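Local coordinates for putative uncharacterized protein (Pseudomonas phage 201phi2-1, PDB 3R4V) that belongs to the phage tubulin-like family and binds guanosine-5'-diphosphate, at residues Glu122-Lys135 / Met278-Gln292. Sequence-based numbering, arbitrary orientation.
Sequences ESTDNLGNDIDTMK and MKTITDSKLEMTRQQ. With GDP (guanosine-5'-diphosphate), chain B.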
ATOM      1  N   GLU A 122       1.351  15.317   6.124  1.00 30.44           N
ATOM      2  CA  GLU A 122       1.944  16.299   7.038  1.00 36.87           C
ATOM      3  C   GLU A 122       2.520  17.548   6.364  1.00 38.42           C
ATOM      4  O   GLU A 122       2.394  18.663   6.880  1.00 37.67           O
ATOM      5  CB  GLU A 122       3.062  15.653   7.868  1.00 37.70           C
ATOM      6  CG  GLU A 122       2.640  14.558   8.824  1.00 45.20           C
ATOM      7  CD  GLU A 122       3.809  14.068   9.670  1.00 55.05           C
ATOM      8  OE1 GLU A 122       4.940  14.561   9.457  1.00 47.78           O
ATOM      9  OE2 GLU A 122       3.604  13.196  10.546  1.00 59.42           O
ATOM     10  N   SER A 123       3.178  17.356   5.227  1.00 28.62           N
ATOM     11  CA  SER A 123       4.078  18.371   4.691  1.00 24.83           C
ATOM     12  C   SER A 123       4.090  18.314   3.172  1.00 31.62           C
ATOM     13  O   SER A 123       3.596  17.359   2.593  1.00 24.76           O
ATOM     14  CB  SER A 123       5.494  18.088   5.184  1.00 30.71           C
ATOM     15  OG  SER A 123       5.887  16.792   4.760  1.00 33.01           O
ATOM     16  N   THR A 124       4.675  19.316   2.521  1.00 29.81           N
ATOM     17  CA  THR A 124       4.797  19.236   1.062  1.00 29.36           C
ATOM     18  C   THR A 124       5.742  18.096   0.653  1.00 29.76           C
ATOM     19  O   THR A 124       5.622  17.543  -0.445  1.00 28.92           O
ATOM     20  CB  THR A 124       5.248  20.571   0.430  1.00 26.79           C
ATOM     21  OG1 THR A 124       6.421  21.055   1.095  1.00 27.92           O
ATOM     22  CG2 THR A 124       4.151  21.625   0.547  1.00 27.90           C
ATOM     23  N   ASP A 125       6.684  17.740   1.529  1.00 28.10           N
ATOM     24  CA  ASP A 125       7.545  16.578   1.260  1.00 24.98           C
ATOM     25  C   ASP A 125       6.722  15.284   1.196  1.00 24.78           C
ATOM     26  O   ASP A 125       6.874  14.491   0.266  1.00 23.59           O
ATOM     27  CB  ASP A 125       8.647  16.433   2.317  1.00 26.85           C
ATOM     28  CG  ASP A 125       9.784  17.426   2.127  1.00 39.85           C
ATOM     29  OD1 ASP A 125      10.597  17.561   3.063  1.00 47.41           O
ATOM     30  OD2 ASP A 125       9.865  18.072   1.058  1.00 44.10           O
ATOM     31  N   ASN A 126       5.869  15.069   2.194  1.00 23.76           N
ATOM     32  CA  ASN A 126       4.971  13.917   2.196  1.00 21.83           C
ATOM     33  C   ASN A 126       4.132  13.902   0.916  1.00 21.48           C
ATOM     34  O   ASN A 126       3.988  12.874   0.255  1.00 22.16           O
ATOM     35  CB  ASN A 126       3.990  13.997   3.372  1.00 22.28           C
ATOM     36  CG  ASN A 126       4.548  13.425   4.679  1.00 27.02           C
ATOM     37  OD1 ASN A 126       3.894  13.513   5.717  1.00 31.93           O
ATOM     38  ND2 ASN A 126       5.736  12.841   4.631  1.00 26.26           N
ATOM     39  N   LEU A 127       3.559  15.055   0.584  1.00 21.49           N
ATOM     40  CA  LEU A 127       2.611  15.124  -0.530  1.00 21.95           C
ATOM     41  C   LEU A 127       3.323  14.882  -1.844  1.00 23.09           C
ATOM     42  O   LEU A 127       2.804  14.194  -2.703  1.00 20.52           O
ATOM     43  CB  LEU A 127       1.879  16.468  -0.552  1.00 21.59           C
ATOM     44  CG  LEU A 127       0.932  16.675   0.633  1.00 24.26           C
ATOM     45  CD1 LEU A 127       0.482  18.122   0.734  1.00 22.17           C
ATOM     46  CD2 LEU A 127      -0.264  15.750   0.516  1.00 24.28           C
ATOM     47  N   GLY A 128       4.513  15.458  -1.998  1.00 20.34           N
ATOM     48  CA  GLY A 128       5.328  15.195  -3.173  1.00 20.93           C
ATOM     49  C   GLY A 128       5.690  13.728  -3.282  1.00 19.03           C
ATOM     50  O   GLY A 128       5.642  13.144  -4.355  1.00 24.78           O
ATOM     51  N   ASN A 129       6.046  13.121  -2.160  1.00 17.11           N
ATOM     52  CA  ASN A 129       6.361  11.704  -2.168  1.00 22.69           C
ATOM     53  C   ASN A 129       5.148  10.856  -2.534  1.00 24.75           C
ATOM     54  O   ASN A 129       5.276   9.888  -3.278  1.00 20.34           O
ATOM     55  CB  ASN A 129       6.974  11.259  -0.836  1.00 18.25           C
ATOM     56  CG  ASN A 129       8.420  11.702  -0.692  1.00 20.51           C
ATOM     57  OD1 ASN A 129       9.077  12.035  -1.680  1.00 23.14           O
ATOM     58  ND2 ASN A 129       8.928  11.695   0.537  1.00 26.61           N
ATOM     59  N   ASP A 130       3.977  11.238  -2.023  1.00 20.00           N
ATOM     60  CA  ASP A 130       2.742  10.509  -2.310  1.00 17.71           C
ATOM     61  C   ASP A 130       2.529  10.474  -3.815  1.00 21.60           C
ATOM     62  O   ASP A 130       2.265   9.418  -4.389  1.00 18.62           O
ATOM     63  CB  ASP A 130       1.521  11.194  -1.720  1.00 21.94           C
ATOM     64  CG  ASP A 130       1.453  11.127  -0.209  1.00 20.94           C
ATOM     65  OD1 ASP A 130       2.031  10.211   0.412  1.00 19.08           O
ATOM     66  OD2 ASP A 130       0.779  12.017   0.346  1.00 21.01           O
ATOM     67  N   ILE A 131       2.660  11.642  -4.444  1.00 17.85           N
ATOM     68  CA  ILE A 131       2.489  11.767  -5.892  0.60 15.80           C
ATOM     69  C   ILE A 131       3.484  10.907  -6.662  1.00 19.32           C
ATOM     70  O   ILE A 131       3.103  10.137  -7.544  1.00 18.88           O
ATOM     71  CB  ILE A 131       2.656  13.211  -6.352  0.60 18.95           C
ATOM     72  CG1 ILE A 131       1.525  14.074  -5.793  0.60 18.51           C
ATOM     73  CG2 ILE A 131       2.689  13.274  -7.875  0.60 22.11           C
ATOM     74  CD1 ILE A 131       1.834  15.554  -5.827  0.60 21.25           C
ATOM     75  N   ASP A 132       4.769  11.043  -6.333  1.00 16.82           N
ATOM     76  CA  ASP A 132       5.801  10.293  -7.047  1.00 18.58           C
ATOM     77  C   ASP A 132       5.638   8.783  -6.847  1.00 18.85           C
ATOM     78  O   ASP A 132       5.884   8.015  -7.755  1.00 15.62           O
ATOM     79  CB  ASP A 132       7.214  10.736  -6.656  1.00 17.69           C
ATOM     80  CG  ASP A 132       7.523  12.158  -7.068  1.00 25.93           C
ATOM     81  OD1 ASP A 132       6.839  12.700  -7.969  1.00 29.61           O
ATOM     82  OD2 ASP A 132       8.471  12.728  -6.491  1.00 30.63           O
ATOM     83  N   THR A 133       5.197   8.359  -5.669  1.00 16.16           N
ATOM     84  CA  THR A 133       5.023   6.931  -5.419  1.00 16.53           C
ATOM     85  C   THR A 133       3.796   6.364  -6.154  1.00 14.95           C
ATOM     86  O   THR A 133       3.857   5.250  -6.704  1.00 16.74           O
ATOM     87  CB  THR A 133       4.989   6.634  -3.917  1.00 17.10           C
ATOM     88  OG1 THR A 133       6.152   7.220  -3.315  1.00 15.53           O
ATOM     89  CG2 THR A 133       5.024   5.139  -3.676  1.00 15.14           C
ATOM     90  N   MET A 134       2.715   7.134  -6.211  1.00 14.57           N
ATOM     91  CA  MET A 134       1.554   6.707  -7.002  1.00 17.48           C
ATOM     92  C   MET A 134       1.965   6.602  -8.478  1.00 17.11           C
ATOM     93  O   MET A 134       1.611   5.639  -9.150  1.00 15.43           O
ATOM     94  CB  MET A 134       0.384   7.660  -6.839  1.00 18.04           C
ATOM     95  CG  MET A 134      -0.329   7.543  -5.484  1.00 17.37           C
ATOM     96  SD  MET A 134      -1.143   5.939  -5.277  1.00 19.31           S
ATOM     97  CE  MET A 134      -2.518   6.190  -6.404  1.00 18.35           C
ATOM     98  N   LYS A 135       2.707   7.598  -8.964  1.00 15.65           N
ATOM     99  CA  LYS A 135       3.218   7.561 -10.344  1.00 15.88           C
ATOM    100  C   LYS A 135       4.124   6.355 -10.572  1.00 16.64           C
ATOM    101  O   LYS A 135       4.046   5.695 -11.614  1.00 16.30           O
ATOM    102  CB  LYS A 135       3.978   8.849 -10.672  1.00 15.58           C
ATOM    103  CG  LYS A 135       3.075  10.038 -10.951  1.00 16.58           C
ATOM    104  CD  LYS A 135       3.902  11.301 -11.204  1.00 19.65           C
ATOM    105  CE  LYS A 135       3.019  12.493 -11.537  1.00 26.58           C
ATOM    106  NZ  LYS A 135       2.462  12.398 -12.930  1.00 29.85           N
ATOM    107  N   MET A 278      -5.407  11.444  -6.802  1.00 18.32           N
ATOM    108  CA  MET A 278      -4.276  12.262  -7.232  1.00 17.15           C
ATOM    109  C   MET A 278      -4.591  13.746  -7.116  1.00 18.25           C
ATOM    110  O   MET A 278      -3.750  14.541  -6.689  1.00 22.87           O
ATOM    111  CB  MET A 278      -3.857  11.923  -8.660  1.00 16.84           C
ATOM    112  CG  MET A 278      -3.265  10.495  -8.786  1.00 16.76           C
ATOM    113  SD  MET A 278      -1.847  10.171  -7.712  1.00 21.34           S
ATOM    114  CE  MET A 278      -0.534  10.965  -8.618  1.00 22.51           C
ATOM    115  N   LYS A 279      -5.805  14.109  -7.500  1.00 15.88           N
ATOM    116  CA  LYS A 279      -6.230  15.506  -7.494  1.00 20.92           C
ATOM    117  C   LYS A 279      -6.235  16.053  -6.067  1.00 24.14           C
ATOM    118  O   LYS A 279      -5.799  17.177  -5.821  1.00 24.29           O
ATOM    119  CB  LYS A 279      -7.612  15.643  -8.145  1.00 26.76           C
ATOM    120  CG  LYS A 279      -8.182  17.057  -8.140  1.00 34.27           C
ATOM    121  CD  LYS A 279      -7.358  18.009  -8.996  1.00 34.55           C
ATOM    122  CE  LYS A 279      -8.027  19.390  -9.055  1.00 43.54           C
ATOM    123  NZ  LYS A 279      -7.175  20.412  -9.727  1.00 37.86           N
ATOM    124  N   THR A 280      -6.701  15.243  -5.122  1.00 18.63           N
ATOM    125  CA  THR A 280      -6.784  15.689  -3.738  1.00 19.51           C
ATOM    126  C   THR A 280      -5.386  15.971  -3.205  1.00 24.46           C
ATOM    127  O   THR A 280      -5.154  16.994  -2.555  1.00 25.00           O
ATOM    128  CB  THR A 280      -7.490  14.635  -2.855  1.00 27.05           C
ATOM    129  OG1 THR A 280      -8.877  14.580  -3.212  1.00 29.01           O
ATOM    130  CG2 THR A 280      -7.387  15.009  -1.393  1.00 26.15           C
ATOM    131  N   ILE A 281      -4.460  15.060  -3.485  0.73 19.16           N
ATOM    132  CA  ILE A 281      -3.062  15.213  -3.074  0.73 21.44           C
ATOM    133  C   ILE A 281      -2.420  16.435  -3.727  0.73 24.44           C
ATOM    134  O   ILE A 281      -1.776  17.240  -3.053  0.73 22.76           O
ATOM    135  CB  ILE A 281      -2.231  13.958  -3.419  0.73 22.55           C
ATOM    136  CG1 ILE A 281      -2.748  12.749  -2.643  0.73 26.50           C
ATOM    137  CG2 ILE A 281      -0.746  14.186  -3.117  0.73 25.07           C
ATOM    138  CD1 ILE A 281      -2.160  11.435  -3.121  0.73 24.22           C
ATOM    139  N   THR A 282      -2.599  16.576  -5.037  1.00 23.37           N
ATOM    140  CA  THR A 282      -1.935  17.687  -5.719  0.55 16.26           C
ATOM    141  C   THR A 282      -2.518  19.039  -5.331  1.00 22.45           C
ATOM    142  O   THR A 282      -1.779  20.020  -5.228  1.00 22.78           O
ATOM    143  CB  THR A 282      -1.880  17.537  -7.269  0.55 24.84           C
ATOM    144  OG1 THR A 282      -3.195  17.352  -7.801  0.55 23.33           O
ATOM    145  CG2 THR A 282      -0.997  16.365  -7.661  0.55 25.41           C
ATOM    146  N   ASP A 283      -3.825  19.096  -5.101  1.00 19.47           N
ATOM    147  CA  ASP A 283      -4.447  20.345  -4.675  1.00 21.83           C
ATOM    148  C   ASP A 283      -3.950  20.710  -3.284  1.00 22.57           C
ATOM    149  O   ASP A 283      -3.670  21.878  -2.998  1.00 22.65           O
ATOM    150  CB  ASP A 283      -5.963  20.220  -4.634  1.00 20.95           C
ATOM    151  CG  ASP A 283      -6.609  20.319  -6.009  1.00 30.06           C
ATOM    152  OD1 ASP A 283      -5.930  20.673  -7.000  1.00 30.35           O
ATOM    153  OD2 ASP A 283      -7.824  20.057  -6.082  1.00 32.28           O
ATOM    154  N   SER A 284      -3.845  19.717  -2.405  1.00 22.79           N
ATOM    155  CA  SER A 284      -3.353  20.000  -1.055  1.00 22.29           C
ATOM    156  C   SER A 284      -1.930  20.534  -1.121  1.00 24.44           C
ATOM    157  O   SER A 284      -1.591  21.506  -0.443  1.00 25.59           O
ATOM    158  CB  SER A 284      -3.419  18.765  -0.150  1.00 32.99           C
ATOM    159  OG  SER A 284      -4.761  18.363   0.054  1.00 37.70           O
ATOM    160  N   LYS A 285      -1.103  19.914  -1.957  1.00 19.98           N
ATOM    161  CA  LYS A 285       0.282  20.346  -2.084  1.00 21.37           C
ATOM    162  C   LYS A 285       0.354  21.753  -2.678  1.00 21.66           C
ATOM    163  O   LYS A 285       1.145  22.585  -2.234  1.00 24.66           O
ATOM    164  CB  LYS A 285       1.080  19.355  -2.934  1.00 22.56           C
ATOM    165  CG  LYS A 285       2.569  19.654  -2.963  1.00 25.35           C
ATOM    166  CD  LYS A 285       3.303  18.715  -3.893  1.00 31.52           C
ATOM    167  CE  LYS A 285       4.779  19.046  -3.930  1.00 42.99           C
ATOM    168  NZ  LYS A 285       5.311  18.902  -5.309  1.00 49.49           N
ATOM    169  N   LEU A 286      -0.482  22.035  -3.672  1.00 20.43           N
ATOM    170  CA  LEU A 286      -0.534  23.390  -4.246  1.00 25.08           C
ATOM    171  C   LEU A 286      -0.883  24.457  -3.190  1.00 31.03           C
ATOM    172  O   LEU A 286      -0.280  25.538  -3.139  1.00 26.43           O
ATOM    173  CB  LEU A 286      -1.552  23.448  -5.380  1.00 23.08           C
ATOM    174  CG  LEU A 286      -1.664  24.795  -6.090  1.00 35.86           C
ATOM    175  CD1 LEU A 286      -0.371  25.091  -6.840  1.00 40.79           C
ATOM    176  CD2 LEU A 286      -2.856  24.802  -7.042  1.00 38.90           C
ATOM    177  N   GLU A 287      -1.866  24.147  -2.351  1.00 24.32           N
ATOM    178  CA  GLU A 287      -2.269  25.062  -1.295  1.00 28.28           C
ATOM    179  C   GLU A 287      -1.135  25.287  -0.295  1.00 26.71           C
ATOM    180  O   GLU A 287      -0.865  26.420   0.083  1.00 25.35           O
ATOM    181  CB  GLU A 287      -3.536  24.564  -0.594  1.00 27.85           C
ATOM    182  CG  GLU A 287      -3.948  25.407   0.633  1.00 38.33           C
ATOM    183  CD  GLU A 287      -4.101  26.903   0.332  1.00 50.84           C
ATOM    184  OE1 GLU A 287      -4.288  27.291  -0.848  1.00 44.09           O
ATOM    185  OE2 GLU A 287      -4.031  27.701   1.292  1.00 55.32           O
ATOM    186  N   MET A 288      -0.460  24.219   0.110  1.00 25.59           N
ATOM    187  CA  MET A 288       0.668  24.350   1.033  1.00 24.60           C
ATOM    188  C   MET A 288       1.811  25.143   0.397  1.00 27.03           C
ATOM    189  O   MET A 288       2.439  25.993   1.044  1.00 27.18           O
ATOM    190  CB  MET A 288       1.196  22.981   1.460  1.00 29.18           C
ATOM    191  CG  MET A 288       0.325  22.214   2.421  1.00 36.95           C
ATOM    192  SD  MET A 288       1.330  20.940   3.225  1.00 40.94           S
ATOM    193  CE  MET A 288       2.484  21.971   4.123  1.00 60.83           C
ATOM    194  N   THR A 289       2.091  24.853  -0.871  1.00 25.54           N
ATOM    195  CA  THR A 289       3.171  25.544  -1.565  1.00 24.99           C
ATOM    196  C   THR A 289       2.830  27.019  -1.796  1.00 27.57           C
ATOM    197  O   THR A 289       3.702  27.883  -1.725  1.00 32.26           O
ATOM    198  CB  THR A 289       3.517  24.852  -2.899  1.00 35.23           C
ATOM    199  OG1 THR A 289       4.064  23.555  -2.627  1.00 35.23           O
ATOM    200  CG2 THR A 289       4.542  25.670  -3.657  1.00 43.69           C
ATOM    201  N   ARG A 290       1.563  27.309  -2.062  1.00 28.16           N
ATOM    202  CA  ARG A 290       1.142  28.693  -2.180  1.00 29.44           C
ATOM    203  C   ARG A 290       1.517  29.431  -0.893  1.00 28.70           C
ATOM    204  O   ARG A 290       2.117  30.514  -0.924  1.00 29.91           O
ATOM    205  CB  ARG A 290      -0.362  28.794  -2.433  1.00 30.05           C
ATOM    206  CG  ARG A 290      -0.848  30.222  -2.645  1.00 41.35           C
ATOM    207  CD  ARG A 290      -2.364  30.293  -2.726  1.00 48.44           C
ATOM    208  NE  ARG A 290      -2.996  29.932  -1.461  1.00 52.32           N
ATOM    209  CZ  ARG A 290      -3.186  30.781  -0.455  1.00 71.58           C
ATOM    210  NH1 ARG A 290      -2.787  32.042  -0.563  1.00 77.94           N
ATOM    211  NH2 ARG A 290      -3.772  30.369   0.662  1.00 76.12           N
ATOM    212  N   GLN A 291       1.183  28.835   0.244  1.00 30.74           N
ATOM    213  CA  GLN A 291       1.487  29.469   1.524  1.00 29.84           C
ATOM    214  C   GLN A 291       2.987  29.673   1.729  1.00 31.01           C
ATOM    215  O   GLN A 291       3.420  30.726   2.180  1.00 30.83           O
ATOM    216  CB  GLN A 291       0.886  28.663   2.669  1.00 35.91           C
ATOM    217  CG  GLN A 291      -0.636  28.683   2.678  1.00 48.34           C
ATOM    218  CD  GLN A 291      -1.223  27.703   3.677  1.00 63.95           C
ATOM    219  OE1 GLN A 291      -0.531  27.237   4.586  1.00 74.47           O
ATOM    220  NE2 GLN A 291      -2.503  27.377   3.510  1.00 58.65           N
ATOM    221  N   GLN A 292       3.778  28.667   1.382  1.00 32.38           N
ATOM    222  CA  GLN A 292       5.229  28.762   1.497  1.00 30.89           C
ATOM    223  C   GLN A 292       5.802  29.877   0.614  1.00 29.82           C
ATOM    224  O   GLN A 292       6.671  30.640   1.047  1.00 34.62           O
ATOM    225  CB  GLN A 292       5.875  27.412   1.149  1.00 31.67           C
ATOM    226  CG  GLN A 292       5.525  26.275   2.116  1.00 31.70           C
ATOM    227  CD  GLN A 292       6.098  24.929   1.683  1.00 34.70           C
ATOM    228  OE1 GLN A 292       6.646  24.795   0.586  1.00 39.60           O
ATOM    229  NE2 GLN A 292       5.963  23.926   2.539  1.00 30.85           N
TER
HETATM  230  PB  GDP B 400       9.647   5.723   5.858  1.00 24.95           P
HETATM  231  O1B GDP B 400      10.225   4.919   7.001  1.00 20.27           O
HETATM  232  O2B GDP B 400       9.024   4.766   4.878  1.00 25.05           O
HETATM  233  O3B GDP B 400      10.735   6.569   5.207  1.00 22.68           O
HETATM  234  O3A GDP B 400       8.559   6.752   6.419  1.00 22.53           O
HETATM  235  PA  GDP B 400       7.370   6.419   7.451  1.00 24.15           P
HETATM  236  O1A GDP B 400       7.872   6.093   8.848  1.00 25.96           O
HETATM  237  O2A GDP B 400       6.480   5.338   6.910  1.00 26.17           O
HETATM  238  O5' GDP B 400       6.645   7.821   7.475  1.00 19.85           O
HETATM  239  C5' GDP B 400       6.170   8.448   6.271  1.00 19.54           C
HETATM  240  C4' GDP B 400       4.991   9.363   6.581  1.00 23.49           C
HETATM  241  O4' GDP B 400       3.845   8.570   6.914  1.00 24.22           O
HETATM  242  C3' GDP B 400       5.222  10.256   7.789  1.00 26.45           C
HETATM  243  O3' GDP B 400       5.757  11.513   7.387  1.00 23.04           O
HETATM  244  C2' GDP B 400       3.831  10.423   8.362  1.00 23.43           C
HETATM  245  O2' GDP B 400       3.123  11.442   7.658  1.00 28.23           O
HETATM  246  C1' GDP B 400       3.127   9.127   8.027  1.00 24.88           C
HETATM  247  N9  GDP B 400       3.248   8.109   9.092  1.00 30.46           N
HETATM  248  C8  GDP B 400       4.330   7.838   9.862  1.00 26.88           C
HETATM  249  N7  GDP B 400       4.079   6.797  10.697  1.00 29.06           N
HETATM  250  C5  GDP B 400       2.822   6.366  10.446  1.00 29.28           C
HETATM  251  C6  GDP B 400       1.930   5.299  10.951  1.00 27.17           C
HETATM  252  O6  GDP B 400       2.309   4.523  11.849  1.00 32.05           O
HETATM  253  N1  GDP B 400       0.700   5.200  10.412  1.00 25.03           N
HETATM  254  C2  GDP B 400       0.269   6.031   9.437  1.00 25.30           C
HETATM  255  N2  GDP B 400      -0.979   5.883   8.920  1.00 25.78           N
HETATM  256  N3  GDP B 400       1.037   7.023   8.928  1.00 23.60           N
HETATM  257  C4  GDP B 400       2.293   7.228   9.383  1.00 31.18           C
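The amide of Gln-292 reaches toward the side chain of Thr-124, the two extending to meet each other. Its NE2 donates to Thr-124 OG1 at 3.2 Å, with the hydroxyl slightly out of the amide plane and an N-H...O angle of 156°. Thr-124 OG1 is tucked over the backbone of its own residue, which sends the methyl CG2 into a hole formed by Lys-285, Met-288, Thr-289 and Gln-292. Packing there is tight, Thr-124 CG2 lying 3.4 Å from Met-288 CB. One turn on, Leu-127 is the next knob, its CD1 against Lys-285 CA at 3.6 Å and its CD2 near Ile-281. Lys-285 fills the reciprocal hole: CG stands anti to the backbone N (chi1 -173°), and the aliphatic chain runs across Gly-128, where no side chain intervenes. Farther along, in the conformers modelled here, Ile-131 and Ile-281 run antiparallel alongside one another. At the far end the bent Met-278 lays SD against Met-134 CB at 3.5 Å. The axes of segments 124-135 and 278-292 approach to 9.4 Å, their directions 150° apart, an antiparallel but inclined knobs-into-holes pair. On a different side of helix 124-144, Asn-126 OD1 accepts from GDP O2' at 2.9 Å, while Asn-126 ND2 donates to O3'. This contact therefore packs the last helix of the chain, 274-294, in a tubulin-like fold against a helix whose N-terminal turn borders the nucleotide pocket.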